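Local structure of arginyl-trna synthetase (1IQ0) at residues A[1-9]-A[510-521]; A[275-283]-A[362-370]. The protein probably charges tRNA(Arg) with L-arginine at the expense of ATP, as a monomeric class I aminoacyl-tRNA synthetase. All blocks are in the same frame, centred on the assembly; numbering follows the deposited sequence.

Contact 1 of 2, residues A[1-9]-A[510-521]; sequences MLRRALEEA and LDFEEAVLEAAE
Helix 3-9 points its first turn at the side of helix 512-521, touching it through Arg3 and Arg4; the axes of the two short segments approach to 10.9 Å and their directions differ by 72°. Arg4 reaches across to Glu514 with two bonds: NH2 gives the straighter one to OE2 (3.0 Å, 152°), on the syn side but somewhat out of the carboxylate plane, while NE makes a weak one to OE1. The Arg4 chain bends at its second torsion (chi2 -64°), which brings the guanidinium over Leu517, whose CD1 lies against one face, 3.2 Å from Arg4 NH1. Glu521 comes from the opposite direction, its carboxylate plane turned nearly parallel to that of the Arg4 guanidinium and weakly bonded to NH2. Glu7 completes this salt-bridge network from within its own helix; it lies close to Glu514, a pairing of like charges that Arg4 and a water weakly bonded to both probably ease, and its OE2 also accepts from the backbone N of Val25. The Arg3 side chain crosses Glu514 at about a right angle, the Glu514 CG lying over the centre of the guanidinium, and NH1 binds Asp511 OD1 at 2.8 Å, from above the carboxylate plane. Asp511 is held further by Arg27 and Tyr36, and Arg3 NH2 by Val25 O. A second water joins Arg3 N to Leu510 O. Beside the charges, the poorly ordered Met1 lays CE 3.6 Å from Leu517 CD1, and Leu2, the N-cap residue, meets Leu510. The arrangement is a polar interdomain interface, in which the start of the N-terminal domain characteristic of arginyl-tRNA synthetases is ion-paired to a helix of the DALR anticodon-binding domain.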
ATOM      1  N   MET A   1     -15.343 -13.266  12.968  1.00105.25           N
ATOM      2  CA  MET A   1     -14.354 -14.039  12.166  1.00103.83           C
ATOM      3  C   MET A   1     -14.181 -15.437  12.752  1.00101.74           C
ATOM      4  O   MET A   1     -15.067 -15.941  13.446  1.00103.80           O
ATOM      5  CB  MET A   1     -13.008 -13.316  12.156  1.00 74.72           C
ATOM      6  CG  MET A   1     -12.016 -13.861  11.141  1.00 72.27           C
ATOM      7  SD  MET A   1     -10.386 -13.185  11.402  1.00 75.42           S
ATOM      8  CE  MET A   1     -10.712 -11.450  10.987  1.00 66.55           C
ATOM      9  N   LEU A   2     -13.040 -16.061  12.475  1.00 54.84           N
ATOM     10  CA  LEU A   2     -12.769 -17.405  12.972  1.00 49.85           C
ATOM     11  C   LEU A   2     -11.408 -17.465  13.665  1.00 47.68           C
ATOM     12  O   LEU A   2     -11.324 -17.758  14.859  1.00 46.22           O
ATOM     13  CB  LEU A   2     -12.820 -18.409  11.813  1.00 46.85           C
ATOM     14  CG  LEU A   2     -12.975 -19.908  12.097  1.00 43.49           C
ATOM     15  CD1 LEU A   2     -11.859 -20.388  12.999  1.00 42.49           C
ATOM     16  CD2 LEU A   2     -14.332 -20.174  12.725  1.00 38.28           C
ATOM     17  N   ARG A   3     -10.343 -17.188  12.918  1.00 38.62           N
ATOM     18  CA  ARG A   3      -8.997 -17.221  13.480  1.00 35.21           C
ATOM     19  C   ARG A   3      -8.805 -16.214  14.606  1.00 33.34           C
ATOM     20  O   ARG A   3      -8.206 -16.542  15.628  1.00 33.66           O
ATOM     21  CB  ARG A   3      -7.956 -16.974  12.391  1.00 45.03           C
ATOM     22  CG  ARG A   3      -7.807 -18.125  11.426  1.00 42.68           C
ATOM     23  CD  ARG A   3      -6.781 -17.818  10.356  1.00 40.94           C
ATOM     24  NE  ARG A   3      -5.451 -17.585  10.910  1.00 40.00           N
ATOM     25  CZ  ARG A   3      -4.358 -17.428  10.170  1.00 37.43           C
ATOM     26  NH1 ARG A   3      -4.437 -17.481   8.847  1.00 34.72           N
ATOM     27  NH2 ARG A   3      -3.187 -17.224  10.751  1.00 37.09           N
ATOM     28  N   ARG A   4      -9.309 -14.997  14.421  1.00 33.40           N
ATOM     29  CA  ARG A   4      -9.181 -13.959  15.437  1.00 36.11           C
ATOM     30  C   ARG A   4     -10.043 -14.298  16.643  1.00 36.14           C
ATOM     31  O   ARG A   4      -9.661 -14.028  17.787  1.00 36.55           O
ATOM     32  CB  ARG A   4      -9.591 -12.588  14.875  1.00 49.63           C
ATOM     33  CG  ARG A   4      -8.537 -11.921  13.984  1.00 52.73           C
ATOM     34  CD  ARG A   4      -7.272 -11.590  14.768  1.00 53.82           C
ATOM     35  NE  ARG A   4      -6.176 -11.119  13.919  1.00 58.65           N
ATOM     36  CZ  ARG A   4      -6.045  -9.877  13.458  1.00 57.18           C
ATOM     37  NH1 ARG A   4      -6.943  -8.949  13.757  1.00 52.86           N
ATOM     38  NH2 ARG A   4      -5.003  -9.561  12.701  1.00 52.03           N
ATOM     39  N   ALA A   5     -11.206 -14.888  16.386  1.00 38.34           N
ATOM     40  CA  ALA A   5     -12.109 -15.275  17.462  1.00 36.66           C
ATOM     41  C   ALA A   5     -11.394 -16.315  18.318  1.00 37.73           C
ATOM     42  O   ALA A   5     -11.557 -16.358  19.540  1.00 37.19           O
ATOM     43  CB  ALA A   5     -13.392 -15.855  16.886  1.00 30.86           C
ATOM     44  N   LEU A   6     -10.581 -17.139  17.668  1.00 31.91           N
ATOM     45  CA  LEU A   6      -9.838 -18.174  18.368  1.00 32.04           C
ATOM     46  C   LEU A   6      -8.708 -17.561  19.200  1.00 35.86           C
ATOM     47  O   LEU A   6      -8.449 -17.997  20.319  1.00 38.70           O
ATOM     48  CB  LEU A   6      -9.277 -19.183  17.367  1.00 27.50           C
ATOM     49  CG  LEU A   6      -8.514 -20.387  17.924  1.00 29.82           C
ATOM     50  CD1 LEU A   6      -9.298 -21.053  19.062  1.00 25.00           C
ATOM     51  CD2 LEU A   6      -8.271 -21.375  16.782  1.00 29.53           C
ATOM     52  N   GLU A   7      -8.043 -16.548  18.656  1.00 35.27           N
ATOM     53  CA  GLU A   7      -6.963 -15.890  19.378  1.00 36.26           C
ATOM     54  C   GLU A   7      -7.549 -15.130  20.563  1.00 35.49           C
ATOM     55  O   GLU A   7      -6.936 -15.057  21.623  1.00 35.19           O
ATOM     56  CB  GLU A   7      -6.208 -14.922  18.463  1.00 39.56           C
ATOM     57  CG  GLU A   7      -5.706 -15.569  17.187  1.00 40.57           C
ATOM     58  CD  GLU A   7      -4.844 -14.645  16.351  1.00 41.87           C
ATOM     59  OE1 GLU A   7      -5.184 -13.446  16.244  1.00 43.09           O
ATOM     60  OE2 GLU A   7      -3.834 -15.126  15.791  1.00 41.76           O
ATOM     61  N   GLU A   8      -8.736 -14.564  20.379  1.00 39.00           N
ATOM     62  CA  GLU A   8      -9.386 -13.823  21.453  1.00 41.88           C
ATOM     63  C   GLU A   8      -9.703 -14.761  22.613  1.00 41.37           C
ATOM     64  O   GLU A   8      -9.441 -14.440  23.770  1.00 42.75           O
ATOM     65  CB  GLU A   8     -10.676 -13.171  20.951  1.00 56.44           C
ATOM     66  CG  GLU A   8     -11.465 -12.446  22.035  1.00 66.10           C
ATOM     67  CD  GLU A   8     -10.622 -11.439  22.802  1.00 71.39           C
ATOM     68  OE1 GLU A   8     -10.029 -10.544  22.163  1.00 74.22           O
ATOM     69  OE2 GLU A   8     -10.554 -11.540  24.045  1.00 70.25           O
ATOM     70  N   ALA A   9     -10.263 -15.924  22.298  1.00 41.61           N
ATOM     71  CA  ALA A   9     -10.605 -16.893  23.327  1.00 40.56           C
ATOM     72  C   ALA A   9      -9.353 -17.386  24.048  1.00 40.33           C
ATOM     73  O   ALA A   9      -9.394 -17.691  25.242  1.00 39.53           O
ATOM     74  CB  ALA A   9     -11.357 -18.065  22.714  1.00 28.61           C
ATOM     75  N   LEU A 510     -10.565 -19.324   4.814  1.00 23.23           N
ATOM     76  CA  LEU A 510     -10.656 -18.800   6.172  1.00 24.85           C
ATOM     77  C   LEU A 510      -9.452 -17.940   6.552  1.00 22.20           C
ATOM     78  O   LEU A 510      -9.471 -17.282   7.589  1.00 23.71           O
ATOM     79  CB  LEU A 510     -10.795 -19.933   7.199  1.00 25.36           C
ATOM     80  CG  LEU A 510     -12.016 -20.863   7.156  1.00 27.02           C
ATOM     81  CD1 LEU A 510     -12.131 -21.574   8.494  1.00 30.31           C
ATOM     82  CD2 LEU A 510     -13.280 -20.087   6.895  1.00 23.97           C
ATOM     83  N   ASP A 511      -8.420 -17.941   5.714  1.00 25.82           N
ATOM     84  CA  ASP A 511      -7.217 -17.160   5.983  1.00 24.66           C
ATOM     85  C   ASP A 511      -7.214 -15.780   5.341  1.00 26.33           C
ATOM     86  O   ASP A 511      -6.295 -14.995   5.563  1.00 28.74           O
ATOM     87  CB  ASP A 511      -5.974 -17.918   5.518  1.00 21.80           C
ATOM     88  CG  ASP A 511      -5.764 -19.199   6.277  1.00 25.89           C
ATOM     89  OD1 ASP A 511      -6.076 -19.228   7.484  1.00 28.14           O
ATOM     90  OD2 ASP A 511      -5.272 -20.174   5.680  1.00 25.63           O
ATOM     91  N   PHE A 512      -8.237 -15.482   4.551  1.00 18.84           N
ATOM     92  CA  PHE A 512      -8.323 -14.199   3.866  1.00 20.57           C
ATOM     93  C   PHE A 512      -8.332 -12.961   4.768  1.00 21.30           C
ATOM     94  O   PHE A 512      -7.566 -12.020   4.556  1.00 21.66           O
ATOM     95  CB  PHE A 512      -9.563 -14.165   2.983  1.00 20.44           C
ATOM     96  CG  PHE A 512      -9.830 -12.818   2.374  1.00 21.50           C
ATOM     97  CD1 PHE A 512      -8.937 -12.266   1.462  1.00 22.07           C
ATOM     98  CD2 PHE A 512     -10.965 -12.093   2.728  1.00 22.33           C
ATOM     99  CE1 PHE A 512      -9.171 -11.012   0.908  1.00 20.10           C
ATOM    100  CE2 PHE A 512     -11.207 -10.835   2.181  1.00 19.28           C
ATOM    101  CZ  PHE A 512     -10.308 -10.295   1.269  1.00 18.78           C
ATOM    102  N   GLU A 513      -9.214 -12.954   5.762  1.00 24.52           N
ATOM    103  CA  GLU A 513      -9.317 -11.812   6.652  1.00 27.26           C
ATOM    104  C   GLU A 513      -8.029 -11.570   7.438  1.00 28.36           C
ATOM    105  O   GLU A 513      -7.651 -10.423   7.676  1.00 32.62           O
ATOM    106  CB  GLU A 513     -10.530 -11.980   7.583  1.00 30.28           C
ATOM    107  CG  GLU A 513     -11.859 -12.052   6.814  1.00 35.82           C
ATOM    108  CD  GLU A 513     -13.091 -11.862   7.695  1.00 44.34           C
ATOM    109  OE1 GLU A 513     -13.201 -12.541   8.739  1.00 49.39           O
ATOM    110  OE2 GLU A 513     -13.956 -11.034   7.335  1.00 45.86           O
ATOM    111  N   GLU A 514      -7.341 -12.638   7.816  1.00 25.88           N
ATOM    112  CA  GLU A 514      -6.096 -12.484   8.555  1.00 26.39           C
ATOM    113  C   GLU A 514      -5.023 -11.866   7.662  1.00 26.36           C
ATOM    114  O   GLU A 514      -4.208 -11.060   8.122  1.00 25.36           O
ATOM    115  CB  GLU A 514      -5.610 -13.833   9.082  1.00 34.06           C
ATOM    116  CG  GLU A 514      -4.379 -13.741   9.983  1.00 38.57           C
ATOM    117  CD  GLU A 514      -4.593 -12.831  11.188  1.00 44.91           C
ATOM    118  OE1 GLU A 514      -5.653 -12.941  11.841  1.00 44.17           O
ATOM    119  OE2 GLU A 514      -3.697 -12.011  11.487  1.00 43.54           O
ATOM    120  N   ALA A 515      -5.013 -12.255   6.391  1.00 24.89           N
ATOM    121  CA  ALA A 515      -4.038 -11.711   5.455  1.00 24.38           C
ATOM    122  C   ALA A 515      -4.295 -10.213   5.297  1.00 24.14           C
ATOM    123  O   ALA A 515      -3.360  -9.417   5.230  1.00 23.86           O
ATOM    124  CB  ALA A 515      -4.150 -12.410   4.095  1.00 15.49           C
ATOM    125  N   VAL A 516      -5.568  -9.832   5.244  1.00 22.49           N
ATOM    126  CA  VAL A 516      -5.917  -8.425   5.108  1.00 23.51           C
ATOM    127  C   VAL A 516      -5.547  -7.600   6.349  1.00 25.30           C
ATOM    128  O   VAL A 516      -4.964  -6.517   6.234  1.00 25.26           O
ATOM    129  CB  VAL A 516      -7.413  -8.243   4.833  1.00 25.82           C
ATOM    130  CG1 VAL A 516      -7.760  -6.760   4.834  1.00 28.42           C
ATOM    131  CG2 VAL A 516      -7.770  -8.860   3.491  1.00 27.63           C
ATOM    132  N   LEU A 517      -5.881  -8.116   7.529  1.00 29.08           N
ATOM    133  CA  LEU A 517      -5.590  -7.409   8.770  1.00 27.07           C
ATOM    134  C   LEU A 517      -4.102  -7.344   9.085  1.00 25.38           C
ATOM    135  O   LEU A 517      -3.621  -6.334   9.592  1.00 25.53           O
ATOM    136  CB  LEU A 517      -6.352  -8.047   9.935  1.00 30.00           C
ATOM    137  CG  LEU A 517      -7.874  -7.904   9.815  1.00 30.36           C
ATOM    138  CD1 LEU A 517      -8.559  -8.562  11.011  1.00 31.17           C
ATOM    139  CD2 LEU A 517      -8.238  -6.424   9.739  1.00 33.24           C
ATOM    140  N   GLU A 518      -3.369  -8.412   8.796  1.00 25.41           N
ATOM    141  CA  GLU A 518      -1.940  -8.388   9.057  1.00 27.94           C
ATOM    142  C   GLU A 518      -1.305  -7.364   8.130  1.00 28.62           C
ATOM    143  O   GLU A 518      -0.455  -6.583   8.549  1.00 29.43           O
ATOM    144  CB  GLU A 518      -1.297  -9.756   8.816  1.00 28.19           C
ATOM    145  CG  GLU A 518       0.227  -9.687   8.815  1.00 28.42           C
ATOM    146  CD  GLU A 518       0.896 -11.033   8.663  1.00 33.57           C
ATOM    147  OE1 GLU A 518       2.085 -11.054   8.281  1.00 36.56           O
ATOM    148  OE2 GLU A 518       0.250 -12.067   8.938  1.00 35.25           O
ATOM    149  N   ALA A 519      -1.726  -7.368   6.870  1.00 22.00           N
ATOM    150  CA  ALA A 519      -1.189  -6.429   5.892  1.00 20.39           C
ATOM    151  C   ALA A 519      -1.468  -4.998   6.333  1.00 19.98           C
ATOM    152  O   ALA A 519      -0.625  -4.117   6.181  1.00 22.49           O
ATOM    153  CB  ALA A 519      -1.809  -6.682   4.528  1.00 12.48           C
ATOM    154  N   ALA A 520      -2.659  -4.772   6.876  1.00 23.75           N
ATOM    155  CA  ALA A 520      -3.045  -3.447   7.342  1.00 24.60           C
ATOM    156  C   ALA A 520      -2.243  -3.031   8.582  1.00 28.27           C
ATOM    157  O   ALA A 520      -1.693  -1.927   8.634  1.00 28.15           O
ATOM    158  CB  ALA A 520      -4.550  -3.415   7.650  1.00 19.42           C
ATOM    159  N   GLU A 521      -2.171  -3.924   9.567  1.00 25.71           N
ATOM    160  CA  GLU A 521      -1.458  -3.654  10.817  1.00 24.10           C
ATOM    161  C   GLU A 521       0.048  -3.506  10.640  1.00 23.01           C
ATOM    162  O   GLU A 521       0.676  -2.694  11.316  1.00 25.44           O
ATOM    163  CB  GLU A 521      -1.738  -4.767  11.838  1.00 31.13           C
ATOM    164  CG  GLU A 521      -3.220  -4.984  12.128  1.00 32.30           C
ATOM    165  CD  GLU A 521      -3.496  -6.243  12.953  1.00 37.56           C
ATOM    166  OE1 GLU A 521      -2.681  -7.191  12.921  1.00 36.82           O
ATOM    167  OE2 GLU A 521      -4.547  -6.287  13.622  1.00 37.25           O
TER
HETATM  168  O   HOH W   1     -10.987 -16.649   9.823  1.00 28.03           O
HETATM  169  O   HOH W   2      -4.940 -15.152  13.138  1.00 33.92           O

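Contact 2 of 2, residues A[275-283]-A[362-370]; sequences VMDASPVIP and ALVRAALAL
Leu370 and Met276 lie alongside one another and run in opposite directions, the CD1 of Leu370 pressed to the CG of Met276 at a tight 3.5 Å. With CG anti to the backbone nitrogen (chi1 -177°) and a bend at chi3, Met276 carries its thioether on past Leu370, and its methyl CE settles 3.8 Å from Ala367 CB. The two methyls of Leu370 divide their work: CD1 also touches the carbonyl oxygen of Asp277, whereas CD2 meets Pro280 CG, the two side chains crossing at about a right angle, and the CG1 of Val281. Val281 straddles the helix surface with its branches, CG1 toward Ala369 CB (3.7 Å) and CG2 down on Ala366 CB (3.4 Å). Its chi1 of -62° places CG2 between the backbone N and the carbonyl carbon. Ala278 CB reaches the same Ala366 methyl, where the backbones come nearest, their CA atoms 5.7 Å apart. Farther toward the start of the helix, Ile282 sends CD1 against Ala362, 3.4 Å from its CB, though Ile282 is poorly ordered. The small alanines at 362, 366 and 369 probably let the 277-282 turn sit close on the helix, and no hydrogen bond crosses. That turn is shaped from within: Asp277 OD2 accepts from the backbone N of Ser279, an Asx turn, and also from Ser279 OG, and Ala278 O accepts from the N of Val281 and of Ile282. Strand 275-277 crosses helix 362-370 at 80°. It is the middle strand of a small antiparallel sheet, between 262-263 and 289-291, while helix 301-312 meets both Met276 and Ala367 through Ile306, and strand 380-390 of the large mixed sheet touches the helix from its Val364 and Arg365 side.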
ATOM      1  N   VAL A 275      19.464  24.572  16.455  1.00 29.92           N
ATOM      2  CA  VAL A 275      19.530  23.125  16.451  1.00 30.48           C
ATOM      3  C   VAL A 275      18.568  22.474  17.435  1.00 26.88           C
ATOM      4  O   VAL A 275      18.147  23.086  18.420  1.00 25.12           O
ATOM      5  CB  VAL A 275      20.974  22.669  16.761  1.00 51.80           C
ATOM      6  CG1 VAL A 275      21.381  23.143  18.143  1.00 53.09           C
ATOM      7  CG2 VAL A 275      21.082  21.168  16.657  1.00 60.30           C
ATOM      8  N   MET A 276      18.222  21.225  17.145  1.00 29.13           N
ATOM      9  CA  MET A 276      17.329  20.439  17.986  1.00 31.09           C
ATOM     10  C   MET A 276      18.129  19.267  18.554  1.00 32.50           C
ATOM     11  O   MET A 276      18.680  18.459  17.801  1.00 32.48           O
ATOM     12  CB  MET A 276      16.160  19.887  17.164  1.00 29.38           C
ATOM     13  CG  MET A 276      15.145  19.110  17.990  1.00 30.89           C
ATOM     14  SD  MET A 276      13.915  18.253  16.991  1.00 34.82           S
ATOM     15  CE  MET A 276      12.931  19.625  16.430  1.00 43.89           C
ATOM     16  N   ASP A 277      18.202  19.181  19.878  1.00 29.73           N
ATOM     17  CA  ASP A 277      18.926  18.090  20.529  1.00 27.73           C
ATOM     18  C   ASP A 277      17.956  16.933  20.712  1.00 29.15           C
ATOM     19  O   ASP A 277      17.077  16.976  21.575  1.00 26.28           O
ATOM     20  CB  ASP A 277      19.464  18.551  21.891  1.00 30.32           C
ATOM     21  CG  ASP A 277      20.204  17.446  22.642  1.00 31.20           C
ATOM     22  OD1 ASP A 277      20.520  17.654  23.832  1.00 31.69           O
ATOM     23  OD2 ASP A 277      20.471  16.379  22.049  1.00 31.91           O
ATOM     24  N   ALA A 278      18.114  15.899  19.893  1.00 29.88           N
ATOM     25  CA  ALA A 278      17.240  14.732  19.950  1.00 30.15           C
ATOM     26  C   ALA A 278      17.677  13.659  20.955  1.00 31.44           C
ATOM     27  O   ALA A 278      16.991  12.647  21.109  1.00 33.44           O
ATOM     28  CB  ALA A 278      17.129  14.106  18.555  1.00 18.22           C
ATOM     29  N   SER A 279      18.799  13.870  21.639  1.00 35.59           N
ATOM     30  CA  SER A 279      19.287  12.864  22.588  1.00 37.38           C
ATOM     31  C   SER A 279      18.340  12.506  23.735  1.00 37.94           C
ATOM     32  O   SER A 279      18.275  11.350  24.148  1.00 41.66           O
ATOM     33  CB  SER A 279      20.655  13.272  23.158  1.00 31.95           C
ATOM     34  OG  SER A 279      20.571  14.426  23.976  1.00 36.08           O
ATOM     35  N   PRO A 280      17.586  13.484  24.263  1.00 40.17           N
ATOM     36  CA  PRO A 280      16.672  13.165  25.365  1.00 41.27           C
ATOM     37  C   PRO A 280      15.493  12.261  25.003  1.00 43.92           C
ATOM     38  O   PRO A 280      14.776  11.789  25.886  1.00 47.94           O
ATOM     39  CB  PRO A 280      16.225  14.543  25.854  1.00 34.51           C
ATOM     40  CG  PRO A 280      16.298  15.376  24.625  1.00 34.20           C
ATOM     41  CD  PRO A 280      17.587  14.930  23.985  1.00 34.59           C
ATOM     42  N   VAL A 281      15.287  12.020  23.714  1.00 48.70           N
ATOM     43  CA  VAL A 281      14.187  11.163  23.280  1.00 49.38           C
ATOM     44  C   VAL A 281      14.700  10.008  22.436  1.00 50.11           C
ATOM     45  O   VAL A 281      14.030   8.988  22.298  1.00 50.06           O
ATOM     46  CB  VAL A 281      13.134  11.946  22.458  1.00 48.82           C
ATOM     47  CG1 VAL A 281      12.511  13.034  23.312  1.00 48.79           C
ATOM     48  CG2 VAL A 281      13.774  12.540  21.217  1.00 47.93           C
ATOM     49  N   ILE A 282      15.893  10.175  21.876  1.00 44.47           N
ATOM     50  CA  ILE A 282      16.508   9.147  21.044  1.00 48.85           C
ATOM     51  C   ILE A 282      17.908   8.819  21.560  1.00 52.98           C
ATOM     52  O   ILE A 282      18.873   9.532  21.272  1.00 49.95           O
ATOM     53  CB  ILE A 282      16.605   9.609  19.572  1.00 92.04           C
ATOM     54  CG1 ILE A 282      15.199   9.781  18.992  1.00 91.34           C
ATOM     55  CG2 ILE A 282      17.404   8.601  18.756  1.00 90.59           C
ATOM     56  CD1 ILE A 282      15.179  10.248  17.556  1.00 90.07           C
ATOM     57  N   PRO A 283      18.033   7.724  22.329  1.00 69.11           N
ATOM     58  CA  PRO A 283      19.308   7.282  22.901  1.00 69.95           C
ATOM     59  C   PRO A 283      20.296   6.767  21.860  1.00 71.81           C
ATOM     60  O   PRO A 283      19.906   6.340  20.774  1.00 72.18           O
ATOM     61  CB  PRO A 283      18.877   6.190  23.872  1.00 76.15           C
ATOM     62  CG  PRO A 283      17.720   5.571  23.155  1.00 74.79           C
ATOM     63  CD  PRO A 283      16.951   6.788  22.688  1.00 76.28           C
ATOM     64  N   ALA A 362      13.640   9.271  12.863  1.00 50.10           N
ATOM     65  CA  ALA A 362      14.094   9.799  14.139  1.00 46.14           C
ATOM     66  C   ALA A 362      13.815  11.300  14.242  1.00 42.40           C
ATOM     67  O   ALA A 362      13.497  11.805  15.320  1.00 41.12           O
ATOM     68  CB  ALA A 362      15.589   9.532  14.307  1.00 41.02           C
ATOM     69  N   LEU A 363      13.942  12.000  13.114  1.00 38.49           N
ATOM     70  CA  LEU A 363      13.713  13.445  13.052  1.00 34.42           C
ATOM     71  C   LEU A 363      12.323  13.870  13.522  1.00 30.87           C
ATOM     72  O   LEU A 363      12.193  14.566  14.528  1.00 29.20           O
ATOM     73  CB  LEU A 363      13.930  13.966  11.623  1.00 39.98           C
ATOM     74  CG  LEU A 363      13.536  15.430  11.352  1.00 40.21           C
ATOM     75  CD1 LEU A 363      14.534  16.393  11.991  1.00 33.38           C
ATOM     76  CD2 LEU A 363      13.473  15.656   9.855  1.00 39.46           C
ATOM     77  N   VAL A 364      11.284  13.465  12.797  1.00 27.69           N
ATOM     78  CA  VAL A 364       9.930  13.861  13.178  1.00 27.27           C
ATOM     79  C   VAL A 364       9.529  13.226  14.494  1.00 28.08           C
ATOM     80  O   VAL A 364       8.812  13.833  15.296  1.00 30.75           O
ATOM     81  CB  VAL A 364       8.886  13.490  12.093  1.00 39.88           C
ATOM     82  CG1 VAL A 364       9.337  14.012  10.744  1.00 37.95           C
ATOM     83  CG2 VAL A 364       8.670  11.998  12.061  1.00 37.33           C
ATOM     84  N   ARG A 365      10.001  12.004  14.716  1.00 33.28           N
ATOM     85  CA  ARG A 365       9.707  11.285  15.950  1.00 35.25           C
ATOM     86  C   ARG A 365      10.144  12.142  17.129  1.00 34.24           C
ATOM     87  O   ARG A 365       9.351  12.447  18.021  1.00 33.42           O
ATOM     88  CB  ARG A 365      10.462   9.952  15.986  1.00 67.63           C
ATOM     89  CG  ARG A 365       9.585   8.714  15.854  1.00 77.76           C
ATOM     90  CD  ARG A 365       8.933   8.615  14.482  1.00 81.21           C
ATOM     91  NE  ARG A 365       8.039   7.460  14.381  1.00 86.13           N
ATOM     92  CZ  ARG A 365       8.431   6.192  14.479  1.00 87.29           C
ATOM     93  NH1 ARG A 365       9.708   5.900  14.679  1.00 86.42           N
ATOM     94  NH2 ARG A 365       7.540   5.213  14.378  1.00 84.10           N
ATOM     95  N   ALA A 366      11.416  12.533  17.116  1.00 30.28           N
ATOM     96  CA  ALA A 366      11.985  13.349  18.181  1.00 28.42           C
ATOM     97  C   ALA A 366      11.309  14.707  18.257  1.00 28.72           C
ATOM     98  O   ALA A 366      11.073  15.224  19.350  1.00 30.26           O
ATOM     99  CB  ALA A 366      13.485  13.529  17.955  1.00 42.03           C
ATOM    100  N   ALA A 367      11.000  15.281  17.094  1.00 30.72           N
ATOM    101  CA  ALA A 367      10.356  16.584  17.045  1.00 26.30           C
ATOM    102  C   ALA A 367       8.976  16.511  17.687  1.00 28.80           C
ATOM    103  O   ALA A 367       8.597  17.387  18.474  1.00 28.64           O
ATOM    104  CB  ALA A 367      10.252  17.069  15.601  1.00 20.06           C
ATOM    105  N   LEU A 368       8.220  15.471  17.353  1.00 23.38           N
ATOM    106  CA  LEU A 368       6.895  15.313  17.935  1.00 25.52           C
ATOM    107  C   LEU A 368       6.992  15.130  19.456  1.00 28.04           C
ATOM    108  O   LEU A 368       6.186  15.679  20.198  1.00 31.93           O
ATOM    109  CB  LEU A 368       6.166  14.122  17.299  1.00 25.45           C
ATOM    110  CG  LEU A 368       5.570  14.352  15.908  1.00 20.93           C
ATOM    111  CD1 LEU A 368       5.248  13.016  15.263  1.00 21.01           C
ATOM    112  CD2 LEU A 368       4.316  15.217  16.015  1.00 20.03           C
ATOM    113  N   ALA A 369       7.980  14.372  19.923  1.00 27.98           N
ATOM    114  CA  ALA A 369       8.137  14.159  21.367  1.00 29.18           C
ATOM    115  C   ALA A 369       8.551  15.450  22.087  1.00 29.78           C
ATOM    116  O   ALA A 369       7.934  15.843  23.081  1.00 28.83           O
ATOM    117  CB  ALA A 369       9.168  13.052  21.635  1.00 22.45           C
ATOM    118  N   LEU A 370       9.583  16.115  21.577  1.00 40.49           N
ATOM    119  CA  LEU A 370      10.064  17.355  22.181  1.00 40.19           C
ATOM    120  C   LEU A 370       8.993  18.441  22.215  1.00 41.65           C
ATOM    121  O   LEU A 370       8.982  19.290  23.110  1.00 40.62           O
ATOM    122  CB  LEU A 370      11.290  17.866  21.426  1.00 28.67           C
ATOM    123  CG  LEU A 370      12.518  16.967  21.574  1.00 29.90           C
ATOM    124  CD1 LEU A 370      13.625  17.428  20.640  1.00 31.25           C
ATOM    125  CD2 LEU A 370      12.983  16.994  23.027  1.00 32.97           C
TER

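Overall arrangement
Contact 1 and contact 2 lie in separate parts of the monomer, with centres 35 Å apart and nearest atoms about 11 Å apart, so neither touches the other. Along the chain, both segments of contact 2 fall between those of contact 1, which brings together regions some 500 residues apart. Contact 1 joins the N-terminal and anticodon-binding regions through charge, whereas contact 2 is an apolar packing inside the catalytic region, its centre about 28 Å from the centre of the chain against about 19 Å for contact 1. Neither includes the predicted 'HIGH' motif, residues 112-122, that marks the class I nucleotide-binding site.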